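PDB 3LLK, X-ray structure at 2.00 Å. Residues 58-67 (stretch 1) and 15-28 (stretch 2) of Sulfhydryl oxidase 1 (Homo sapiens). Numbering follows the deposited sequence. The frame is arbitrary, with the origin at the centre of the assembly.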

ATOM      1  N   GLY A  58      -0.352  -9.982  -8.414  1.00 26.32           N
ATOM      2  CA  GLY A  58      -1.400  -9.999  -9.410  1.00 27.03           C
ATOM      3  C   GLY A  58      -1.652 -11.256 -10.216  1.00 31.54           C
ATOM      4  O   GLY A  58      -0.790 -12.124 -10.349  1.00 27.88           O
ATOM      5  N   ARG A  59      -2.870 -11.346 -10.742  1.00 32.83           N
ATOM      6  CA  ARG A  59      -3.251 -12.462 -11.587  1.00 36.24           C
ATOM      7  C   ARG A  59      -2.462 -12.210 -12.867  1.00 36.93           C
ATOM      8  O   ARG A  59      -1.956 -11.101 -13.076  1.00 34.44           O
ATOM      9  CB  ARG A  59      -4.750 -12.435 -11.889  1.00 40.37           C
ATOM     10  CG  ARG A  59      -5.647 -12.422 -10.671  1.00 44.88           C
ATOM     11  CD  ARG A  59      -6.302 -11.060 -10.494  1.00 52.06           C
ATOM     12  NE  ARG A  59      -7.613 -10.957 -11.136  1.00 55.46           N
ATOM     13  CZ  ARG A  59      -7.832 -11.037 -12.445  1.00 58.48           C
ATOM     14  NH1 ARG A  59      -6.828 -11.223 -13.288  1.00 59.79           N
ATOM     15  NH2 ARG A  59      -9.069 -10.924 -12.913  1.00 60.88           N
ATOM     16  N   PRO A  60      -2.360 -13.223 -13.745  1.00 36.01           N
ATOM     17  CA  PRO A  60      -1.622 -13.102 -15.004  1.00 34.17           C
ATOM     18  C   PRO A  60      -1.909 -11.858 -15.846  1.00 32.63           C
ATOM     19  O   PRO A  60      -0.982 -11.184 -16.283  1.00 31.55           O
ATOM     20  CB  PRO A  60      -1.968 -14.405 -15.731  1.00 36.60           C
ATOM     21  CG  PRO A  60      -3.331 -14.743 -15.189  1.00 37.49           C
ATOM     22  CD  PRO A  60      -3.144 -14.471 -13.723  1.00 36.77           C
ATOM     23  N   LEU A  61      -3.177 -11.549 -16.087  1.00 32.18           N
ATOM     24  CA  LEU A  61      -3.498 -10.368 -16.884  1.00 31.64           C
ATOM     25  C   LEU A  61      -3.006  -9.078 -16.223  1.00 29.59           C
ATOM     26  O   LEU A  61      -2.500  -8.181 -16.898  1.00 30.04           O
ATOM     27  CB  LEU A  61      -5.007 -10.267 -17.118  1.00 33.90           C
ATOM     28  CG  LEU A  61      -5.598 -10.988 -18.329  1.00 36.41           C
ATOM     29  CD1 LEU A  61      -7.114 -10.835 -18.317  1.00 35.56           C
ATOM     30  CD2 LEU A  61      -5.005 -10.407 -19.606  1.00 35.95           C
ATOM     31  N   VAL A  62      -3.164  -8.990 -14.905  1.00 28.27           N
ATOM     32  CA  VAL A  62      -2.746  -7.803 -14.163  1.00 25.72           C
ATOM     33  C   VAL A  62      -1.224  -7.682 -14.110  1.00 26.02           C
ATOM     34  O   VAL A  62      -0.676  -6.591 -14.269  1.00 23.91           O
ATOM     35  CB  VAL A  62      -3.334  -7.808 -12.726  1.00 23.77           C
ATOM     36  CG1 VAL A  62      -2.744  -6.662 -11.897  1.00 24.24           C
ATOM     37  CG2 VAL A  62      -4.845  -7.656 -12.793  1.00 23.81           C
ATOM     38  N   GLN A  63      -0.534  -8.799 -13.909  1.00 26.86           N
ATOM     39  CA  GLN A  63       0.919  -8.751 -13.859  1.00 27.76           C
ATOM     40  C   GLN A  63       1.470  -8.381 -15.232  1.00 28.70           C
ATOM     41  O   GLN A  63       2.470  -7.664 -15.330  1.00 26.91           O
ATOM     42  CB  GLN A  63       1.483 -10.095 -13.397  1.00 30.16           C
ATOM     43  CG  GLN A  63       2.651  -9.965 -12.432  1.00 29.59           C
ATOM     44  CD  GLN A  63       2.386  -8.961 -11.316  1.00 28.93           C
ATOM     45  OE1 GLN A  63       1.270  -8.857 -10.799  1.00 27.30           O
ATOM     46  NE2 GLN A  63       3.419  -8.223 -10.937  1.00 25.63           N
ATOM     47  N   ASN A  64       0.819  -8.860 -16.293  1.00 27.35           N
ATOM     48  CA  ASN A  64       1.260  -8.540 -17.646  1.00 26.69           C
ATOM     49  C   ASN A  64       1.041  -7.044 -17.895  1.00 25.00           C
ATOM     50  O   ASN A  64       1.836  -6.386 -18.557  1.00 25.27           O
ATOM     51  CB  ASN A  64       0.470  -9.349 -18.682  1.00 27.86           C
ATOM     52  CG  ASN A  64       0.854  -8.994 -20.113  1.00 28.62           C
ATOM     53  OD1 ASN A  64       1.967  -9.282 -20.558  1.00 30.04           O
ATOM     54  ND2 ASN A  64      -0.063  -8.344 -20.834  1.00 26.53           N
ATOM     55  N   PHE A  65      -0.059  -6.524 -17.365  1.00 25.59           N
ATOM     56  CA  PHE A  65      -0.405  -5.117 -17.505  1.00 23.79           C
ATOM     57  C   PHE A  65       0.635  -4.234 -16.793  1.00 22.88           C
ATOM     58  O   PHE A  65       1.102  -3.239 -17.349  1.00 21.92           O
ATOM     59  CB  PHE A  65      -1.791  -4.880 -16.908  1.00 25.27           C
ATOM     60  CG  PHE A  65      -2.129  -3.437 -16.707  1.00 24.37           C
ATOM     61  CD1 PHE A  65      -2.518  -2.643 -17.778  1.00 24.76           C
ATOM     62  CD2 PHE A  65      -2.067  -2.874 -15.437  1.00 26.52           C
ATOM     63  CE1 PHE A  65      -2.843  -1.304 -17.587  1.00 26.84           C
ATOM     64  CE2 PHE A  65      -2.392  -1.539 -15.234  1.00 27.43           C
ATOM     65  CZ  PHE A  65      -2.782  -0.753 -16.311  1.00 24.07           C
ATOM     66  N   LEU A  66       0.996  -4.597 -15.566  1.00 21.60           N
ATOM     67  CA  LEU A  66       1.983  -3.821 -14.818  1.00 23.45           C
ATOM     68  C   LEU A  66       3.355  -3.848 -15.490  1.00 25.34           C
ATOM     69  O   LEU A  66       4.058  -2.832 -15.527  1.00 24.67           O
ATOM     70  CB  LEU A  66       2.085  -4.335 -13.376  1.00 20.23           C
ATOM     71  CG  LEU A  66       0.813  -4.107 -12.552  1.00 22.86           C
ATOM     72  CD1 LEU A  66       0.892  -4.888 -11.242  1.00 21.40           C
ATOM     73  CD2 LEU A  66       0.629  -2.604 -12.296  1.00 23.43           C
ATOM     74  N   HIS A  67       3.743  -5.006 -16.023  1.00 26.18           N
ATOM     75  CA  HIS A  67       5.034  -5.118 -16.707  1.00 27.89           C
ATOM     76  C   HIS A  67       5.023  -4.250 -17.969  1.00 27.46           C
ATOM     77  O   HIS A  67       6.026  -3.606 -18.306  1.00 27.53           O
ATOM     78  CB  HIS A  67       5.307  -6.582 -17.083  1.00 34.04           C
ATOM     79  CG  HIS A  67       6.525  -6.772 -17.935  1.00 39.87           C
ATOM     80  ND1 HIS A  67       7.802  -6.797 -17.415  1.00 43.37           N
ATOM     81  CD2 HIS A  67       6.663  -6.895 -19.276  1.00 41.53           C
ATOM     82  CE1 HIS A  67       8.674  -6.926 -18.400  1.00 43.36           C
ATOM     83  NE2 HIS A  67       8.008  -6.987 -19.539  1.00 43.22           N
TER
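Stretch 2, residues 15-28: YMADLESALHYILR

Stretch 2 is helical from Met16 through Arg28, with Tyr15 at the N-cap position and a wider pi-type turn at 26-28. It lies beside the helix that stretch 1 begins at Pro60, just after the N-cap residue Arg59. The two run in nearly the same direction, with 23° between their N-to-C axes and a signed crossing angle of 23°. The axes come no closer than 12.7 Å, and even the nearest CA atoms across the contact, those of Leu66 and Leu23, are 9.6 Å apart. The backbones therefore do not touch: with so wide a gap, side chains have to reach across it, and the contact is small, 331 Å² summed over both sides.

On stretch 2 the residues that reach are Met16, Glu20, Leu23 and Leu27. Their spacing of four, three and four keeps them on one face of the helix, and each has its CA-to-CB bond pointing toward stretch 1. The answering residues are Arg59, Val62, Phe65 and Leu66. Because the directions agree, the pairs follow broadly in order from the N-terminal end to the C-terminal end, except that Leu27 meets Phe65, one position before the Leu66 that Leu23 touches.

Leu23 is the central bump. It is in the m, t rotamer, and its methyl CD1 rests on the shallow notch between two touching methyls one helical turn apart, 4.1 Å from Val62 CG1 and 4.1 Å from Leu66 CD1. The CA-to-CB bond of Leu66 points sideways, but the end of its side chain comes nearer and so forms one side of the notch; Val62, pointing toward stretch 2, forms the other. One turn further along stretch 2, Leu27 places CD1 3.8 Å from Phe65 CE2. The methyl meets the ring at its edge, near the ring plane, so the face of the ring is not what receives it.

Towards the N-terminal end the contact turns polar at Glu20 and Arg59, with Met16 beside them, and here a long side chain makes up the reach. Glu20 extends with chi2 in t, and its OE2 comes 3.3 Å from Val62 CG2 and 2.9 Å from Arg59 CD, a tight approach that goes with the salt bridge at the adjacent NE. Arg59 NE and Glu20 OE2 are 3.0 Å apart, but the oxygen lies well out of the guanidinium plane and no N-H points at it, so the attraction is one of charge alone. Two waters supply the directed bonds. Water 1 donates to Glu20 OE2 at 2.9 Å and accepts from Arg59 N at 3.2 Å, tying the carboxylate to the backbone of the N-cap residue; water 2 donates to Glu20 OE1 at 2.7 Å and accepts from Arg59 NE at 2.9 Å. Met16 closes this end, its CG 4.0 Å from Arg59 CD and at the edge of the guanidinium.

The rule to read here is that two nearly parallel helices set well apart can be joined by one row of side chains, Met16, Glu20, Leu23 and Leu27: leucine methyls against apolar partners, and at the N-terminal side a partly exposed glutamate with its waters, next to buried Met16.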

ATOM      1  N   TYR A  15      -8.703  -9.109   0.079  1.00 27.87           N
ATOM      2  CA  TYR A  15      -9.544  -9.261  -1.100  1.00 28.03           C
ATOM      3  C   TYR A  15      -8.842  -8.684  -2.312  1.00 27.54           C
ATOM      4  O   TYR A  15      -8.395  -7.536  -2.297  1.00 26.77           O
ATOM      5  CB  TYR A  15     -10.894  -8.574  -0.878  1.00 30.61           C
ATOM      6  CG  TYR A  15     -11.738  -9.302   0.136  1.00 33.34           C
ATOM      7  CD1 TYR A  15     -12.533 -10.391  -0.240  1.00 34.06           C
ATOM      8  CD2 TYR A  15     -11.681  -8.961   1.487  1.00 33.18           C
ATOM      9  CE1 TYR A  15     -13.243 -11.124   0.710  1.00 33.87           C
ATOM     10  CE2 TYR A  15     -12.383  -9.688   2.440  1.00 34.46           C
ATOM     11  CZ  TYR A  15     -13.159 -10.764   2.045  1.00 34.69           C
ATOM     12  OH  TYR A  15     -13.842 -11.479   2.993  1.00 35.37           O
ATOM     13  N   MET A  16      -8.731  -9.486  -3.364  1.00 25.03           N
ATOM     14  CA  MET A  16      -8.057  -9.029  -4.566  1.00 25.02           C
ATOM     15  C   MET A  16      -8.714  -7.750  -5.088  1.00 24.72           C
ATOM     16  O   MET A  16      -8.047  -6.899  -5.681  1.00 23.03           O
ATOM     17  CB  MET A  16      -8.084 -10.118  -5.647  1.00 22.50           C
ATOM     18  CG  MET A  16      -7.170  -9.817  -6.838  1.00 26.27           C
ATOM     19  SD  MET A  16      -5.380  -9.765  -6.409  1.00 28.57           S
ATOM     20  CE  MET A  16      -4.928 -11.466  -6.661  1.00 25.59           C
ATOM     21  N   ALA A  17     -10.020  -7.615  -4.851  1.00 23.56           N
ATOM     22  CA  ALA A  17     -10.759  -6.443  -5.302  1.00 23.09           C
ATOM     23  C   ALA A  17     -10.202  -5.157  -4.682  1.00 22.30           C
ATOM     24  O   ALA A  17     -10.121  -4.129  -5.357  1.00 22.98           O
ATOM     25  CB  ALA A  17     -12.254  -6.588  -4.958  1.00 26.36           C
ATOM     26  N   ASP A  18      -9.834  -5.205  -3.404  1.00 21.98           N
ATOM     27  CA  ASP A  18      -9.280  -4.024  -2.752  1.00 22.93           C
ATOM     28  C   ASP A  18      -7.931  -3.676  -3.384  1.00 21.90           C
ATOM     29  O   ASP A  18      -7.641  -2.507  -3.634  1.00 23.45           O
ATOM     30  CB  ASP A  18      -9.093  -4.243  -1.240  1.00 24.38           C
ATOM     31  CG  ASP A  18     -10.413  -4.412  -0.487  1.00 27.86           C
ATOM     32  OD1 ASP A  18     -11.285  -3.507  -0.554  1.00 26.06           O
ATOM     33  OD2 ASP A  18     -10.566  -5.455   0.189  1.00 27.11           O
ATOM     34  N   LEU A  19      -7.114  -4.690  -3.658  1.00 21.09           N
ATOM     35  CA  LEU A  19      -5.799  -4.449  -4.240  1.00 22.58           C
ATOM     36  C   LEU A  19      -5.872  -3.888  -5.663  1.00 22.42           C
ATOM     37  O   LEU A  19      -5.174  -2.925  -5.985  1.00 22.45           O
ATOM     38  CB  LEU A  19      -4.958  -5.738  -4.213  1.00 20.19           C
ATOM     39  CG  LEU A  19      -4.634  -6.294  -2.816  1.00 22.21           C
ATOM     40  CD1 LEU A  19      -4.011  -7.687  -2.931  1.00 20.50           C
ATOM     41  CD2 LEU A  19      -3.680  -5.343  -2.094  1.00 19.30           C
ATOM     42  N   GLU A  20      -6.702  -4.485  -6.513  1.00 21.26           N
ATOM     43  CA  GLU A  20      -6.833  -4.004  -7.887  1.00 23.25           C
ATOM     44  C   GLU A  20      -7.483  -2.613  -7.940  1.00 22.00           C
ATOM     45  O   GLU A  20      -7.159  -1.806  -8.813  1.00 22.26           O
ATOM     46  CB  GLU A  20      -7.642  -4.995  -8.732  1.00 23.30           C
ATOM     47  CG  GLU A  20      -7.028  -6.392  -8.765  1.00 24.84           C
ATOM     48  CD  GLU A  20      -7.680  -7.318  -9.782  1.00 26.01           C
ATOM     49  OE1 GLU A  20      -8.899  -7.182 -10.038  1.00 29.45           O
ATOM     50  OE2 GLU A  20      -6.975  -8.197 -10.312  1.00 26.66           O
ATOM     51  N   SER A  21      -8.394  -2.336  -7.013  1.00 21.82           N
ATOM     52  CA  SER A  21      -9.038  -1.029  -6.968  1.00 22.85           C
ATOM     53  C   SER A  21      -8.002   0.015  -6.578  1.00 21.80           C
ATOM     54  O   SER A  21      -8.019   1.136  -7.089  1.00 22.68           O
ATOM     55  CB  SER A  21     -10.196  -1.017  -5.962  1.00 23.84           C
ATOM     56  OG  SER A  21     -11.305  -1.762  -6.442  1.00 22.94           O
ATOM     57  N   ALA A  22      -7.100  -0.354  -5.666  1.00 21.48           N
ATOM     58  CA  ALA A  22      -6.040   0.551  -5.247  1.00 21.25           C
ATOM     59  C   ALA A  22      -5.213   0.919  -6.484  1.00 19.99           C
ATOM     60  O   ALA A  22      -4.971   2.097  -6.752  1.00 22.05           O
ATOM     61  CB  ALA A  22      -5.150  -0.122  -4.180  1.00 22.17           C
ATOM     62  N   LEU A  23      -4.785  -0.087  -7.244  1.00 19.85           N
ATOM     63  CA  LEU A  23      -4.019   0.169  -8.468  1.00 20.38           C
ATOM     64  C   LEU A  23      -4.789   1.099  -9.412  1.00 19.26           C
ATOM     65  O   LEU A  23      -4.237   2.052  -9.964  1.00 18.81           O
ATOM     66  CB  LEU A  23      -3.723  -1.140  -9.211  1.00 22.77           C
ATOM     67  CG  LEU A  23      -2.767  -2.161  -8.573  1.00 25.25           C
ATOM     68  CD1 LEU A  23      -2.539  -3.303  -9.558  1.00 25.21           C
ATOM     69  CD2 LEU A  23      -1.446  -1.494  -8.224  1.00 27.50           C
ATOM     70  N   HIS A  24      -6.067   0.810  -9.605  1.00 19.75           N
ATOM     71  CA  HIS A  24      -6.899   1.622 -10.490  1.00 21.26           C
ATOM     72  C   HIS A  24      -6.929   3.091 -10.044  1.00 22.44           C
ATOM     73  O   HIS A  24      -6.726   4.009 -10.839  1.00 24.08           O
ATOM     74  CB  HIS A  24      -8.327   1.082 -10.501  1.00 23.09           C
ATOM     75  CG  HIS A  24      -9.269   1.891 -11.337  1.00 25.85           C
ATOM     76  ND1 HIS A  24      -9.165   1.971 -12.709  1.00 27.70           N
ATOM     77  CD2 HIS A  24     -10.310   2.684 -10.991  1.00 27.80           C
ATOM     78  CE1 HIS A  24     -10.103   2.779 -13.173  1.00 28.20           C
ATOM     79  NE2 HIS A  24     -10.810   3.225 -12.151  1.00 28.07           N
ATOM     80  N   TYR A  25      -7.192   3.291  -8.761  1.00 22.30           N
ATOM     81  CA  TYR A  25      -7.281   4.620  -8.181  1.00 23.45           C
ATOM     82  C   TYR A  25      -5.953   5.362  -8.285  1.00 23.59           C
ATOM     83  O   TYR A  25      -5.911   6.559  -8.563  1.00 24.31           O
ATOM     84  CB  TYR A  25      -7.704   4.503  -6.718  1.00 24.48           C
ATOM     85  CG  TYR A  25      -8.265   5.770  -6.144  1.00 27.73           C
ATOM     86  CD1 TYR A  25      -9.635   6.024  -6.181  1.00 30.30           C
ATOM     87  CD2 TYR A  25      -7.432   6.726  -5.566  1.00 27.31           C
ATOM     88  CE1 TYR A  25     -10.160   7.198  -5.651  1.00 31.97           C
ATOM     89  CE2 TYR A  25      -7.952   7.906  -5.033  1.00 30.17           C
ATOM     90  CZ  TYR A  25      -9.313   8.130  -5.080  1.00 31.19           C
ATOM     91  OH  TYR A  25      -9.837   9.284  -4.554  1.00 37.02           O
ATOM     92  N   ILE A  26      -4.863   4.645  -8.061  1.00 23.29           N
ATOM     93  CA  ILE A  26      -3.539   5.244  -8.147  1.00 21.38           C
ATOM     94  C   ILE A  26      -3.259   5.790  -9.546  1.00 23.73           C
ATOM     95  O   ILE A  26      -2.945   6.973  -9.717  1.00 21.37           O
ATOM     96  CB  ILE A  26      -2.436   4.205  -7.776  1.00 19.56           C
ATOM     97  CG1 ILE A  26      -2.437   3.974  -6.265  1.00 17.39           C
ATOM     98  CG2 ILE A  26      -1.081   4.677  -8.258  1.00 18.81           C
ATOM     99  CD1 ILE A  26      -1.649   2.746  -5.806  1.00 20.15           C
ATOM    100  N   LEU A  27      -3.393   4.923 -10.546  1.00 23.45           N
ATOM    101  CA  LEU A  27      -3.113   5.286 -11.926  1.00 22.98           C
ATOM    102  C   LEU A  27      -4.064   6.287 -12.581  1.00 22.54           C
ATOM    103  O   LEU A  27      -3.619   7.145 -13.333  1.00 25.21           O
ATOM    104  CB  LEU A  27      -3.042   4.017 -12.784  1.00 23.41           C
ATOM    105  CG  LEU A  27      -1.979   2.974 -12.395  1.00 24.92           C
ATOM    106  CD1 LEU A  27      -2.288   1.650 -13.092  1.00 26.69           C
ATOM    107  CD2 LEU A  27      -0.586   3.462 -12.772  1.00 24.79           C
ATOM    108  N   ARG A  28      -5.359   6.173 -12.300  1.00 22.78           N
ATOM    109  CA  ARG A  28      -6.360   7.052 -12.899  1.00 24.35           C
ATOM    110  C   ARG A  28      -6.695   8.305 -12.089  1.00 26.69           C
ATOM    111  O   ARG A  28      -7.068   9.336 -12.664  1.00 24.60           O
ATOM    112  CB  ARG A  28      -7.662   6.272 -13.150  1.00 26.38           C
ATOM    113  CG  ARG A  28      -7.529   5.067 -14.070  1.00 25.85           C
ATOM    114  CD  ARG A  28      -7.244   5.507 -15.485  1.00 29.20           C
ATOM    115  NE  ARG A  28      -7.409   4.426 -16.454  1.00 30.31           N
ATOM    116  CZ  ARG A  28      -7.236   4.580 -17.763  1.00 32.83           C
ATOM    117  NH1 ARG A  28      -6.892   5.764 -18.256  1.00 32.61           N
ATOM    118  NH2 ARG A  28      -7.419   3.558 -18.587  1.00 31.47           N
TER
HETATM  119  O   HOH W   1      -4.418  -9.018  -9.259  1.00 23.54           O
HETATM  120  O   HOH W   2      -9.806  -9.728  -9.765  1.00 48.33           O